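Local coordinates for mandelate racemase/muconate lactonizing enzyme family protein (Azoarcus sp., PDB 2QDE) that belongs to the mandelate racemase/muconate lactonizing enzyme family, has an enolase-type two-domain fold, and carries a barium ion in its metal site, at residues A[55-60]-A[297-302]; A[84-89]-A[106-111]; A[250-255]-A[277-282]; A[269-274]-A[307-312]; A[282-287]-A[292-297]. All blocks are in the same frame, centred on the assembly; numbering follows the deposited sequence.

Interaction 1: residues A[55-60]-A[297-302]; sequences SWYRGE and GCMVGS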
# COMPACT_ATOMS: atom_id res chain seq x y z
N SER A 55 24.46 22.58 17.96
CA SER A 55 25.05 21.34 17.46
C SER A 55 24.02 20.25 17.17
O SER A 55 24.11 19.56 16.15
CB SER A 55 26.09 20.80 18.45
OG SER A 55 25.49 20.38 19.65
N TRP A 56 23.05 20.09 18.06
CA TRP A 56 22.04 19.06 17.89
C TRP A 56 20.87 19.44 16.99
O TRP A 56 20.38 18.60 16.24
CB TRP A 56 21.50 18.61 19.25
CG TRP A 56 20.92 19.73 20.04
CD1 TRP A 56 21.58 20.54 20.92
CD2 TRP A 56 19.56 20.18 20.01
NE1 TRP A 56 20.71 21.47 21.45
CE2 TRP A 56 19.46 21.27 20.90
CE3 TRP A 56 18.42 19.77 19.31
CZ2 TRP A 56 18.26 21.96 21.12
CZ3 TRP A 56 17.21 20.46 19.53
CH2 TRP A 56 17.15 21.53 20.43
N TYR A 57 20.41 20.68 17.06
CA TYR A 57 19.27 21.09 16.23
C TYR A 57 19.61 21.27 14.75
O TYR A 57 18.88 20.80 13.87
CB TYR A 57 18.65 22.39 16.74
CG TYR A 57 17.39 22.77 15.98
CD1 TYR A 57 16.18 22.12 16.23
CD2 TYR A 57 17.43 23.74 14.98
CE1 TYR A 57 15.03 22.42 15.49
CE2 TYR A 57 16.29 24.04 14.23
CZ TYR A 57 15.09 23.38 14.49
OH TYR A 57 13.97 23.67 13.77
N ARG A 58 20.71 21.96 14.47
CA ARG A 58 21.13 22.24 13.10
C ARG A 58 22.45 21.55 12.73
O ARG A 58 22.64 21.11 11.59
CB ARG A 58 21.26 23.75 12.91
CG ARG A 58 21.56 24.21 11.48
CD ARG A 58 20.30 24.21 10.62
NE ARG A 58 19.82 22.87 10.33
CZ ARG A 58 20.44 22.01 9.53
NH1 ARG A 58 21.58 22.35 8.92
NH2 ARG A 58 19.94 20.80 9.34
N GLY A 59 23.38 21.46 13.68
CA GLY A 59 24.66 20.83 13.40
C GLY A 59 25.69 21.77 12.80
O GLY A 59 26.77 21.34 12.37
N GLU A 60 25.37 23.06 12.75
CA GLU A 60 26.30 24.04 12.20
C GLU A 60 26.92 24.91 13.29
O GLU A 60 26.33 25.13 14.35
CB GLU A 60 25.59 24.90 11.14
CG GLU A 60 25.19 24.08 9.92
CD GLU A 60 24.38 24.86 8.90
OE1 GLU A 60 24.94 25.79 8.27
OE2 GLU A 60 23.18 24.54 8.73
N GLY A 297 9.53 29.34 14.43
CA GLY A 297 10.33 29.62 15.60
C GLY A 297 11.50 30.51 15.20
O GLY A 297 11.38 31.34 14.30
N CYS A 298 12.63 30.34 15.86
CA CYS A 298 13.80 31.13 15.55
C CYS A 298 15.02 30.48 16.17
O CYS A 298 14.90 29.55 16.98
CB CYS A 298 13.66 32.54 16.13
SG CYS A 298 13.81 32.62 17.94
N MET A 299 16.19 30.95 15.76
CA MET A 299 17.46 30.49 16.31
C MET A 299 17.86 31.73 17.11
O MET A 299 18.61 32.57 16.63
CB MET A 299 18.47 30.22 15.20
CG MET A 299 18.06 29.12 14.21
SD MET A 299 18.12 27.45 14.90
CE MET A 299 19.85 27.07 14.72
N VAL A 300 17.30 31.85 18.31
CA VAL A 300 17.52 32.98 19.21
C VAL A 300 18.62 33.95 18.78
O VAL A 300 19.81 33.64 18.86
CB VAL A 300 17.82 32.50 20.64
CG1 VAL A 300 18.04 33.71 21.55
CG2 VAL A 300 16.67 31.66 21.15
N GLY A 301 18.20 35.13 18.34
CA GLY A 301 19.14 36.13 17.90
C GLY A 301 18.67 37.56 18.09
O GLY A 301 17.64 37.81 18.72
N SER A 302 19.42 38.49 17.52
CA SER A 302 19.15 39.92 17.61
C SER A 302 17.90 40.30 16.83
O SER A 302 17.23 39.44 16.27
CB SER A 302 20.32 40.70 17.04
OG SER A 302 20.42 40.46 15.64
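Tyr-57 and Met-299 mark the closest approach of two loops, with their CA atoms 9.6 Å apart, so the gap is bridged by side chains alone. Residues 55-57 have helical backbone angles but lack the regular helical bonds. Met-299 does most of the reaching. Its chain bends at chi2 (-71°) and again at chi3 (-82°), which curls the thioether back toward 55-60. SD then lies 3.8 Å from Tyr-57 CD2 and 3.9 Å from Tyr-57 CE2. This is a Met-aromatic contact. The sulfur is 4.8 Å from the ring centroid and 60° off the ring normal, an oblique approach. The methyl CE goes on to Arg-58 CB at 4.0 Å. Beyond CB the arginine turns away. Its NH1 forms a salt bridge with Glu-60 OE2 at 2.7 Å, in the guanidinium plane, and this braces the loop from within. The phenol end of Tyr-57 is held by Asp-246, a ligand of the barium ion, and the tyrosine side chain is about 4 Å from that ion. A second subunit also packs on 55-60. The contact joins the loop between strand 45-49 and helix 62-78 to the loop between strand 294-296 and helix 303-315. Helix 101-119 touches Arg-58 and Met-299, and helix 271-274 touches Met-299 and Tyr-57.

Interaction 2: residues A[84-89]-A[106-111]; sequences TKIEKI and TVDFAL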
# COMPACT_ATOMS: atom_id res chain seq x y z
N THR A 84 20.32 40.35 -7.35
CA THR A 84 18.89 40.19 -7.64
C THR A 84 18.55 38.77 -8.09
O THR A 84 17.39 38.37 -8.07
CB THR A 84 18.42 41.16 -8.76
OG1 THR A 84 19.20 40.95 -9.94
CG2 THR A 84 18.52 42.61 -8.32
N LYS A 85 19.56 38.03 -8.52
CA LYS A 85 19.37 36.66 -9.00
C LYS A 85 19.34 35.66 -7.86
O LYS A 85 20.19 34.78 -7.75
CB LYS A 85 20.47 36.33 -10.01
CG LYS A 85 20.48 37.28 -11.20
CD LYS A 85 21.55 36.95 -12.21
CE LYS A 85 21.39 37.80 -13.45
NZ LYS A 85 22.36 37.41 -14.52
N ILE A 86 18.32 35.80 -7.00
CA ILE A 86 18.16 34.94 -5.84
C ILE A 86 17.84 33.49 -6.20
O ILE A 86 18.43 32.58 -5.61
CB ILE A 86 17.10 35.51 -4.88
CG1 ILE A 86 17.61 36.85 -4.31
CG2 ILE A 86 16.84 34.54 -3.73
CD1 ILE A 86 16.61 37.57 -3.41
N GLU A 87 16.92 33.25 -7.14
CA GLU A 87 16.60 31.88 -7.54
C GLU A 87 17.88 31.19 -8.02
O GLU A 87 18.19 30.07 -7.62
CB GLU A 87 15.59 31.86 -8.70
CG GLU A 87 14.12 32.11 -8.34
CD GLU A 87 13.34 30.84 -8.01
OE1 GLU A 87 13.73 29.74 -8.46
OE2 GLU A 87 12.32 30.94 -7.30
N LYS A 88 18.63 31.88 -8.88
CA LYS A 88 19.87 31.34 -9.43
C LYS A 88 20.88 30.99 -8.35
O LYS A 88 21.40 29.87 -8.31
CB LYS A 88 20.48 32.35 -10.42
CG LYS A 88 21.70 31.82 -11.16
CD LYS A 88 22.42 32.94 -11.91
CE LYS A 88 23.71 32.44 -12.53
NZ LYS A 88 24.55 33.56 -13.04
N ILE A 89 21.17 31.95 -7.46
CA ILE A 89 22.14 31.73 -6.39
C ILE A 89 21.74 30.63 -5.41
O ILE A 89 22.56 29.80 -5.02
CB ILE A 89 22.39 33.05 -5.62
CG1 ILE A 89 23.02 34.08 -6.57
CG2 ILE A 89 23.31 32.80 -4.42
CD1 ILE A 89 23.07 35.49 -6.01
N THR A 106 21.59 32.27 5.79
CA THR A 106 22.25 33.53 6.08
C THR A 106 22.54 34.32 4.81
O THR A 106 22.34 35.54 4.76
CB THR A 106 23.54 33.29 6.86
OG1 THR A 106 23.23 32.61 8.08
CG2 THR A 106 24.23 34.61 7.19
N VAL A 107 23.02 33.62 3.78
CA VAL A 107 23.31 34.25 2.50
C VAL A 107 22.02 34.79 1.90
O VAL A 107 21.95 35.93 1.44
CB VAL A 107 23.95 33.23 1.53
CG1 VAL A 107 24.05 33.84 0.13
CG2 VAL A 107 25.32 32.82 2.03
N ASP A 108 20.98 33.96 1.92
CA ASP A 108 19.66 34.30 1.39
C ASP A 108 19.11 35.56 2.07
O ASP A 108 18.55 36.43 1.40
CB ASP A 108 18.71 33.11 1.61
CG ASP A 108 17.26 33.44 1.29
OD1 ASP A 108 16.72 32.91 0.29
OD2 ASP A 108 16.65 34.22 2.04
N PHE A 109 19.26 35.65 3.39
CA PHE A 109 18.77 36.80 4.14
C PHE A 109 19.42 38.09 3.67
O PHE A 109 18.73 39.10 3.47
CB PHE A 109 19.05 36.65 5.64
CG PHE A 109 18.39 35.46 6.29
CD1 PHE A 109 17.28 34.84 5.70
CD2 PHE A 109 18.86 34.97 7.50
CE1 PHE A 109 16.67 33.74 6.31
CE2 PHE A 109 18.26 33.87 8.12
CZ PHE A 109 17.16 33.26 7.52
N ALA A 110 20.74 38.07 3.50
CA ALA A 110 21.49 39.24 3.06
C ALA A 110 21.20 39.60 1.61
O ALA A 110 21.28 40.76 1.23
CB ALA A 110 23.00 39.02 3.26
N LEU A 111 20.86 38.61 0.80
CA LEU A 111 20.55 38.89 -0.60
C LEU A 111 19.23 39.66 -0.66
O LEU A 111 19.13 40.67 -1.37
CB LEU A 111 20.45 37.58 -1.40
CG LEU A 111 21.79 36.95 -1.80
CD1 LEU A 111 21.57 35.53 -2.31
CD2 LEU A 111 22.46 37.80 -2.88
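Leu-111 faces two isoleucines, Ile-86 and Ile-89, and meets them in different ways. With Ile-89 it reaches tip to tip. Leu-111 CD1 is 3.9 Å from Ile-89 CG2, and Leu-111 CD2 is 3.9 Å from Ile-89 CD1. Both branches of the leucine are therefore used on one partner. Ile-86 and Leu-111 instead run alongside, each heading for the other's base, and the touch is lower down, Ile-86 CG1 to Leu-111 CB at 4.1 Å. In Ile-89, CG1 is anti to the carbonyl carbon (chi1 -64°) and the chain runs on extended, which leaves CG2 and CD1 both directed at the methyls of Leu-111. Ile-86 and Ile-89 are three residues apart, so they project from the same side of helix 86-96. The CA atoms of Ile-86 and Leu-111 are 7.0 Å apart, the nearest pair of the two segments. Helices 86-96 and 101-119 both belong to the N-terminal domain of the family, where helices pack against an antiparallel sheet. Strand 31-40 supports Leu-111 through Leu-38, and helix 62-78 touches Ile-89 through Val-77 and Leu-78. Asp-108 is the polar member of the group. Its OD1 comes within 4.3 Å of Ile-86 CG2. The carboxylate also meets the barrel domain: OD2 accepts from Leu-277 N and OD1 from Leu-278 N, two backbone amides in the first turn of helix 277-290. The negative charge at that helix start would probably be favoured by the helix dipole. Glu-87 forms a salt bridge with Arg-282.

Interaction 3: residues A[250-255]-A[277-282]; sequences QELHDL and LLKAQR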
# COMPACT_ATOMS: atom_id res chain seq x y z
N GLN A 250 12.23 19.31 7.67
CA GLN A 250 13.31 20.19 7.24
C GLN A 250 13.36 20.42 5.73
O GLN A 250 13.34 21.56 5.26
CB GLN A 250 14.65 19.63 7.72
CG GLN A 250 15.86 20.43 7.29
CD GLN A 250 17.15 19.77 7.72
OE1 GLN A 250 17.38 19.57 8.92
NE2 GLN A 250 17.99 19.44 6.76
N GLU A 251 13.43 19.34 4.97
CA GLU A 251 13.50 19.43 3.51
C GLU A 251 12.14 19.19 2.86
O GLU A 251 11.24 18.62 3.47
CB GLU A 251 14.49 18.40 2.97
CG GLU A 251 15.90 18.45 3.58
CD GLU A 251 16.61 19.78 3.34
OE1 GLU A 251 16.26 20.49 2.38
OE2 GLU A 251 17.53 20.10 4.12
N LEU A 252 12.01 19.63 1.61
CA LEU A 252 10.76 19.45 0.88
C LEU A 252 10.37 17.98 0.86
O LEU A 252 9.22 17.64 1.10
CB LEU A 252 10.89 19.97 -0.55
CG LEU A 252 11.07 21.48 -0.74
CD1 LEU A 252 11.06 21.79 -2.23
CD2 LEU A 252 9.95 22.25 -0.04
N HIS A 253 11.33 17.09 0.58
CA HIS A 253 11.01 15.67 0.55
C HIS A 253 10.64 15.13 1.94
O HIS A 253 9.92 14.13 2.03
CB HIS A 253 12.15 14.85 -0.08
CG HIS A 253 13.47 14.96 0.62
ND1 HIS A 253 14.32 16.02 0.44
CD2 HIS A 253 14.08 14.12 1.49
CE1 HIS A 253 15.41 15.83 1.16
NE2 HIS A 253 15.29 14.69 1.81
N ASP A 254 11.10 15.78 3.01
CA ASP A 254 10.73 15.35 4.36
C ASP A 254 9.23 15.62 4.51
O ASP A 254 8.48 14.79 5.02
CB ASP A 254 11.47 16.14 5.45
CG ASP A 254 12.97 15.86 5.49
OD1 ASP A 254 13.38 14.71 5.21
OD2 ASP A 254 13.74 16.79 5.83
N LEU A 255 8.81 16.80 4.06
CA LEU A 255 7.41 17.19 4.14
C LEU A 255 6.54 16.22 3.34
O LEU A 255 5.43 15.88 3.76
CB LEU A 255 7.22 18.63 3.63
CG LEU A 255 7.42 19.78 4.62
CD1 LEU A 255 8.71 19.62 5.40
CD2 LEU A 255 7.43 21.11 3.86
N LEU A 277 14.79 32.40 3.01
CA LEU A 277 13.44 32.85 2.73
C LEU A 277 12.81 32.21 1.50
O LEU A 277 11.65 31.82 1.53
CB LEU A 277 13.41 34.38 2.61
CG LEU A 277 13.80 35.15 3.88
CD1 LEU A 277 13.94 36.65 3.55
CD2 LEU A 277 12.76 34.92 4.97
N LEU A 278 13.58 32.08 0.42
CA LEU A 278 13.05 31.45 -0.79
C LEU A 278 12.74 29.99 -0.49
O LEU A 278 11.65 29.51 -0.81
CB LEU A 278 14.05 31.56 -1.94
CG LEU A 278 13.68 30.82 -3.23
CD1 LEU A 278 12.27 31.21 -3.68
CD2 LEU A 278 14.70 31.14 -4.31
N LYS A 279 13.69 29.28 0.11
CA LYS A 279 13.48 27.88 0.47
C LYS A 279 12.27 27.75 1.40
O LYS A 279 11.51 26.77 1.32
CB LYS A 279 14.74 27.31 1.15
CG LYS A 279 15.93 27.09 0.21
CD LYS A 279 15.71 25.91 -0.74
CE LYS A 279 15.89 24.55 -0.02
NZ LYS A 279 14.83 23.55 -0.43
N ALA A 280 12.09 28.73 2.27
CA ALA A 280 10.96 28.73 3.19
C ALA A 280 9.64 28.85 2.43
O ALA A 280 8.66 28.20 2.77
CB ALA A 280 11.09 29.87 4.19
N GLN A 281 9.61 29.67 1.38
CA GLN A 281 8.39 29.83 0.59
C GLN A 281 8.01 28.50 -0.05
O GLN A 281 6.83 28.15 -0.13
CB GLN A 281 8.57 30.90 -0.49
CG GLN A 281 8.78 32.31 0.06
CD GLN A 281 8.93 33.33 -1.05
OE1 GLN A 281 8.03 34.15 -1.29
NE2 GLN A 281 10.05 33.28 -1.75
N ARG A 282 9.01 27.76 -0.53
CA ARG A 282 8.76 26.46 -1.14
C ARG A 282 8.23 25.51 -0.07
O ARG A 282 7.27 24.78 -0.28
CB ARG A 282 10.05 25.92 -1.77
CG ARG A 282 10.59 26.80 -2.90
CD ARG A 282 11.91 26.28 -3.45
NE ARG A 282 12.40 27.11 -4.55
CZ ARG A 282 13.64 27.04 -5.05
NH1 ARG A 282 14.52 26.18 -4.55
NH2 ARG A 282 13.99 27.84 -6.04
O HOH W 1 14.44 20.68 0.51
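Leu-252 against Arg-282, with a water-mediated link from Glu-251 to Lys-279, makes a partly buried contact between the start of helix 252-261 and the first turns of helix 277-290. Leu-252 lays one methyl, CD2, on the backbone of the other helix, 3.7 Å from Arg-282 C, with Arg-282 CB at 4.1 Å. The arginine offers its backbone carbonyl and CB, then runs on extended from CG to NE. One face of its guanidinium lies against Leu-278 CG, and NH2 forms a salt bridge with Glu-87 of the N-terminal domain. The two helices are successive outer helices of the enolase-type barrel, and strand 266-269 runs between them in sequence. On the polar side the charges do not touch, since Glu-251 OE1 and Lys-279 NZ are 4.4 Å apart. Water 1 fills in. It donates to Glu-251 OE1 at 2.6 Å and accepts from Lys-279 NZ at 3.0 Å and from Leu-252 N at 2.9 Å. A backbone amide in the first turn of helix 252-261 is satisfied in this way. The other oxygen, Glu-251 OE2, takes a nearly straight bond from Gln-250 NE2 (2.8 Å, 172°). Asp-254 OD2 accepts from Glu-251 N at 2.7 Å and so ties the N-cap residue to the first turn. A third subunit covers Leu-252 with its Leu-289.

Interaction 4: residues A[269-274]-A[307-312]; sequences IKTQKA and SPAAHL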
# COMPACT_ATOMS: atom_id res chain seq x y z
N ILE A 269 8.36 25.61 11.69
CA ILE A 269 9.40 25.94 10.74
C ILE A 269 10.36 26.98 11.34
O ILE A 269 10.01 27.67 12.28
CB ILE A 269 8.79 26.53 9.44
CG1 ILE A 269 9.88 26.71 8.37
CG2 ILE A 269 8.14 27.88 9.74
CD1 ILE A 269 9.36 27.29 7.07
N LYS A 270 11.57 27.03 10.80
CA LYS A 270 12.56 28.03 11.18
C LYS A 270 13.21 28.38 9.86
O LYS A 270 13.54 27.49 9.08
CB LYS A 270 13.62 27.49 12.16
CG LYS A 270 13.13 27.30 13.59
CD LYS A 270 14.30 27.12 14.55
CE LYS A 270 13.82 26.89 15.98
NZ LYS A 270 13.04 25.64 16.11
N THR A 271 13.37 29.67 9.58
CA THR A 271 13.98 30.08 8.32
C THR A 271 15.37 29.48 8.14
O THR A 271 15.77 29.17 7.03
CB THR A 271 14.05 31.62 8.21
OG1 THR A 271 14.57 32.18 9.42
CG2 THR A 271 12.67 32.19 7.95
N GLN A 272 16.10 29.29 9.24
CA GLN A 272 17.43 28.71 9.14
C GLN A 272 17.39 27.20 8.86
O GLN A 272 18.30 26.65 8.26
CB GLN A 272 18.23 28.97 10.43
CG GLN A 272 18.56 30.44 10.65
CD GLN A 272 17.55 31.16 11.52
OE1 GLN A 272 16.37 30.79 11.56
NE2 GLN A 272 17.99 32.21 12.21
N LYS A 273 16.32 26.54 9.29
CA LYS A 273 16.19 25.11 9.05
C LYS A 273 15.83 24.89 7.58
O LYS A 273 16.40 24.02 6.91
CB LYS A 273 15.09 24.52 9.94
CG LYS A 273 14.85 23.03 9.72
CD LYS A 273 13.74 22.50 10.64
CE LYS A 273 12.41 23.22 10.42
NZ LYS A 273 11.31 22.61 11.22
N ALA A 274 14.89 25.69 7.09
CA ALA A 274 14.44 25.61 5.71
C ALA A 274 15.57 25.92 4.74
O ALA A 274 15.63 25.35 3.65
CB ALA A 274 13.28 26.58 5.48
N SER A 307 14.28 39.59 11.86
CA SER A 307 13.74 40.25 10.67
C SER A 307 13.31 39.41 9.46
O SER A 307 12.19 39.58 8.97
CB SER A 307 14.68 41.35 10.20
OG SER A 307 14.65 42.42 11.12
N PRO A 308 14.18 38.53 8.95
CA PRO A 308 13.74 37.74 7.79
C PRO A 308 12.39 37.06 8.06
O PRO A 308 11.45 37.16 7.26
CB PRO A 308 14.87 36.73 7.60
CG PRO A 308 16.07 37.50 8.07
CD PRO A 308 15.56 38.17 9.33
N ALA A 309 12.29 36.40 9.21
CA ALA A 309 11.07 35.72 9.60
C ALA A 309 9.91 36.72 9.75
O ALA A 309 8.78 36.43 9.35
CB ALA A 309 11.28 34.96 10.92
N ALA A 310 10.18 37.89 10.33
CA ALA A 310 9.13 38.89 10.50
C ALA A 310 8.52 39.26 9.15
O ALA A 310 7.30 39.34 9.01
CB ALA A 310 9.68 40.13 11.19
N HIS A 311 9.37 39.47 8.15
CA HIS A 311 8.90 39.81 6.81
C HIS A 311 8.10 38.66 6.18
O HIS A 311 7.03 38.86 5.59
CB HIS A 311 10.09 40.18 5.93
CG HIS A 311 10.65 41.55 6.21
ND1 HIS A 311 10.05 42.70 5.75
CD2 HIS A 311 11.73 41.93 6.93
CE1 HIS A 311 10.74 43.75 6.17
NE2 HIS A 311 11.77 43.31 6.89
N LEU A 312 8.63 37.45 6.32
CA LEU A 312 7.98 36.25 5.79
C LEU A 312 6.64 35.96 6.47
O LEU A 312 5.67 35.61 5.80
CB LEU A 312 8.91 35.04 5.95
CG LEU A 312 8.34 33.71 5.46
CD1 LEU A 312 8.31 33.72 3.94
CD2 LEU A 312 9.19 32.54 5.97
O HOH W 2 14.71 34.87 10.37
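Thr-271 meets Ala-309 and Leu-312 beside one flat group, the Phe-109 ring of helix 101-119, which belongs to neither segment. Pro-308 CG lies over one face of this ring. Thr-106 N is on the opposite face. Thr-271 OG1 is near the rim, tilted out of the ring plane. Across 269-274 and 307-312 themselves the meeting is between small aliphatic groups. Thr-271 CG2 is 4.3 Å from Ala-309 CB and 4.0 Å from Leu-312 CD2, and the threonine methyl and the leucine pass flank to flank. The CA atoms of Thr-271 and Ala-309 are 6.5 Å apart, and the small alanine side chain probably lets the backbones come this near. The torsion of Thr-271 divides its work: chi1 of 47° puts OG1 between the backbone N and the carbonyl carbon and turns CG2 to the facing helix. The hydroxyl OG1 of Thr-271 is bound to water 2 at 2.9 Å. The same water accepts from Ala-309 N at 3.1 Å, just after the kink at Pro-308, whose N makes no bond to the preceding turn. Leu-277 of helix 277-290 touches both Thr-271 and Pro-308. Neighbouring Lys-273 forms a salt bridge with Asp-246, a ligand of the barium ion. The short helix 271-274 starts directly after strand 266-269, and helix 303-315 follows strand 294-296. Such a meeting of helices that follow successive strands belongs to the beta/alpha barrel of the enolase superfamily.

Interaction 5: residues A[282-287]-A[292-297]; sequences RWLTLA and LPVICG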
# COMPACT_ATOMS: atom_id res chain seq x y z
N ARG A 282 9.01 27.76 -0.53
CA ARG A 282 8.76 26.46 -1.14
C ARG A 282 8.23 25.51 -0.07
O ARG A 282 7.27 24.78 -0.28
CB ARG A 282 10.05 25.92 -1.77
CG ARG A 282 10.59 26.80 -2.90
CD ARG A 282 11.91 26.28 -3.45
NE ARG A 282 12.40 27.11 -4.55
CZ ARG A 282 13.64 27.04 -5.05
NH1 ARG A 282 14.52 26.18 -4.55
NH2 ARG A 282 13.99 27.84 -6.04
N TRP A 283 8.88 25.55 1.09
CA TRP A 283 8.52 24.73 2.25
C TRP A 283 7.05 24.97 2.61
O TRP A 283 6.29 24.03 2.86
CB TRP A 283 9.41 25.16 3.42
CG TRP A 283 9.51 24.22 4.60
CD1 TRP A 283 10.57 23.42 4.91
CD2 TRP A 283 8.59 24.11 5.69
NE1 TRP A 283 10.37 22.83 6.13
CE2 TRP A 283 9.17 23.23 6.64
CE3 TRP A 283 7.34 24.68 5.97
CZ2 TRP A 283 8.54 22.90 7.85
CZ3 TRP A 283 6.71 24.35 7.18
CH2 TRP A 283 7.31 23.48 8.10
N LEU A 284 6.66 26.24 2.62
CA LEU A 284 5.30 26.64 2.95
C LEU A 284 4.30 26.26 1.86
O LEU A 284 3.09 26.25 2.09
CB LEU A 284 5.26 28.15 3.25
CG LEU A 284 5.94 28.53 4.57
CD1 LEU A 284 5.95 30.04 4.76
CD2 LEU A 284 5.21 27.87 5.74
N THR A 285 4.80 25.97 0.67
CA THR A 285 3.93 25.54 -0.42
C THR A 285 3.48 24.12 -0.10
O THR A 285 2.31 23.76 -0.25
CB THR A 285 4.67 25.54 -1.77
OG1 THR A 285 4.98 26.89 -2.13
CG2 THR A 285 3.81 24.92 -2.86
N LEU A 286 4.43 23.30 0.35
CA LEU A 286 4.10 21.93 0.71
C LEU A 286 3.19 21.93 1.94
O LEU A 286 2.28 21.11 2.04
CB LEU A 286 5.39 21.14 1.00
CG LEU A 286 5.97 20.34 -0.17
CD1 LEU A 286 6.11 21.21 -1.42
CD2 LEU A 286 7.32 19.79 0.24
N ALA A 287 3.43 22.85 2.87
CA ALA A 287 2.61 22.96 4.08
C ALA A 287 1.17 23.28 3.70
O ALA A 287 0.23 22.75 4.28
CB ALA A 287 3.17 24.04 5.00
N LEU A 292 -1.92 21.89 6.65
CA LEU A 292 -1.45 21.82 8.04
C LEU A 292 -1.01 23.18 8.58
O LEU A 292 -0.53 24.03 7.84
CB LEU A 292 -0.26 20.86 8.14
CG LEU A 292 -0.49 19.37 7.92
CD1 LEU A 292 0.82 18.61 8.08
CD2 LEU A 292 -1.52 18.87 8.92
N PRO A 293 -1.18 23.39 9.90
CA PRO A 293 -0.78 24.66 10.51
C PRO A 293 0.75 24.73 10.60
O PRO A 293 1.41 23.70 10.67
CB PRO A 293 -1.44 24.60 11.88
CG PRO A 293 -1.40 23.13 12.20
CD PRO A 293 -1.82 22.50 10.88
N VAL A 294 1.29 25.94 10.61
CA VAL A 294 2.74 26.13 10.69
C VAL A 294 3.09 27.24 11.69
O VAL A 294 2.60 28.36 11.58
CB VAL A 294 3.35 26.51 9.31
CG1 VAL A 294 4.86 26.71 9.44
CG2 VAL A 294 3.03 25.44 8.28
N ILE A 295 3.93 26.90 12.66
CA ILE A 295 4.37 27.86 13.67
C ILE A 295 5.87 28.09 13.47
O ILE A 295 6.67 27.16 13.63
CB ILE A 295 4.13 27.31 15.09
CG1 ILE A 295 2.63 27.04 15.29
CG2 ILE A 295 4.63 28.30 16.13
CD1 ILE A 295 2.32 26.43 16.63
N CYS A 296 6.26 29.31 13.14
CA CYS A 296 7.67 29.62 12.92
C CYS A 296 8.40 30.01 14.19
O CYS A 296 7.97 30.89 14.94
CB CYS A 296 7.83 30.75 11.89
SG CYS A 296 9.57 31.15 11.50
N GLY A 297 9.53 29.34 14.43
CA GLY A 297 10.33 29.62 15.60
C GLY A 297 11.50 30.51 15.20
O GLY A 297 11.38 31.34 14.30
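Val-294 is the bump of this contact, and Trp-283, Leu-284 and Ala-287 form the hollow that takes it. The three residues lie on the side of helix 282-287 that faces strand 294-296. Ala-287 makes the floor with its CB, 3.6 Å from Val-294 CG2. The indole forms one wall. Its CZ3 is 3.8 Å from Val-294 CG1, which approaches obliquely, while CG2 sits in the ring plane at the edge, 4.0 Å from CZ3. Leu-284 makes another wall, with CD2 3.9 Å from Val-294 CG1. With CG1 anti to the backbone N (chi1 180°), the valine branch is turned so that both methyls face the helix. The tryptophan has CG anti to its own N (chi1 -163°), and this brings the benzene end of the indole round to the strand. Its NE1 is bound to Ala-249 O, a second hold on the rotation of the ring. The helix and strand axes run nearly antiparallel, at 152°, and come within 11.0 Å of each other. This is the return from an outer helix to the next barrel strand. At the turn Ala-287 O accepts from Leu-292 N at 3.3 Å, a weak bond but a straight one. Strand 266-269 lies alongside, and its Ile-269 touches both Trp-283 and Val-294. All the side chains that meet are apolar and buried, so the fit of shapes and the exclusion of water probably hold the helix on the strand, while the weak backbone bond contributes at the turn.

Interactions 3, 4 and 5 lie within the barrel domain, and interaction 2 lies in the N-terminal domain. Interaction 1 joins the two and lies beside the metal, with the Tyr-57 side chain about 4 Å from the barium ion. In interaction 5, Trp-283 is about 11 Å from it. Interactions 3 and 5 share Arg-282, and their centres are 8 Å apart. Interaction 2 reaches interaction 3 across the domain boundary: Asp-108 OD2 is 2.8 Å from Leu-277 N, and Glu-87 OE1 is 3.1 Å from Arg-282 NH2. A probable backbone bond from Gly-297 N to Ile-269 O (2.8 Å), beside the neighbouring strands 266-269 and 294-296, links interaction 4 to interactions 1 and 5.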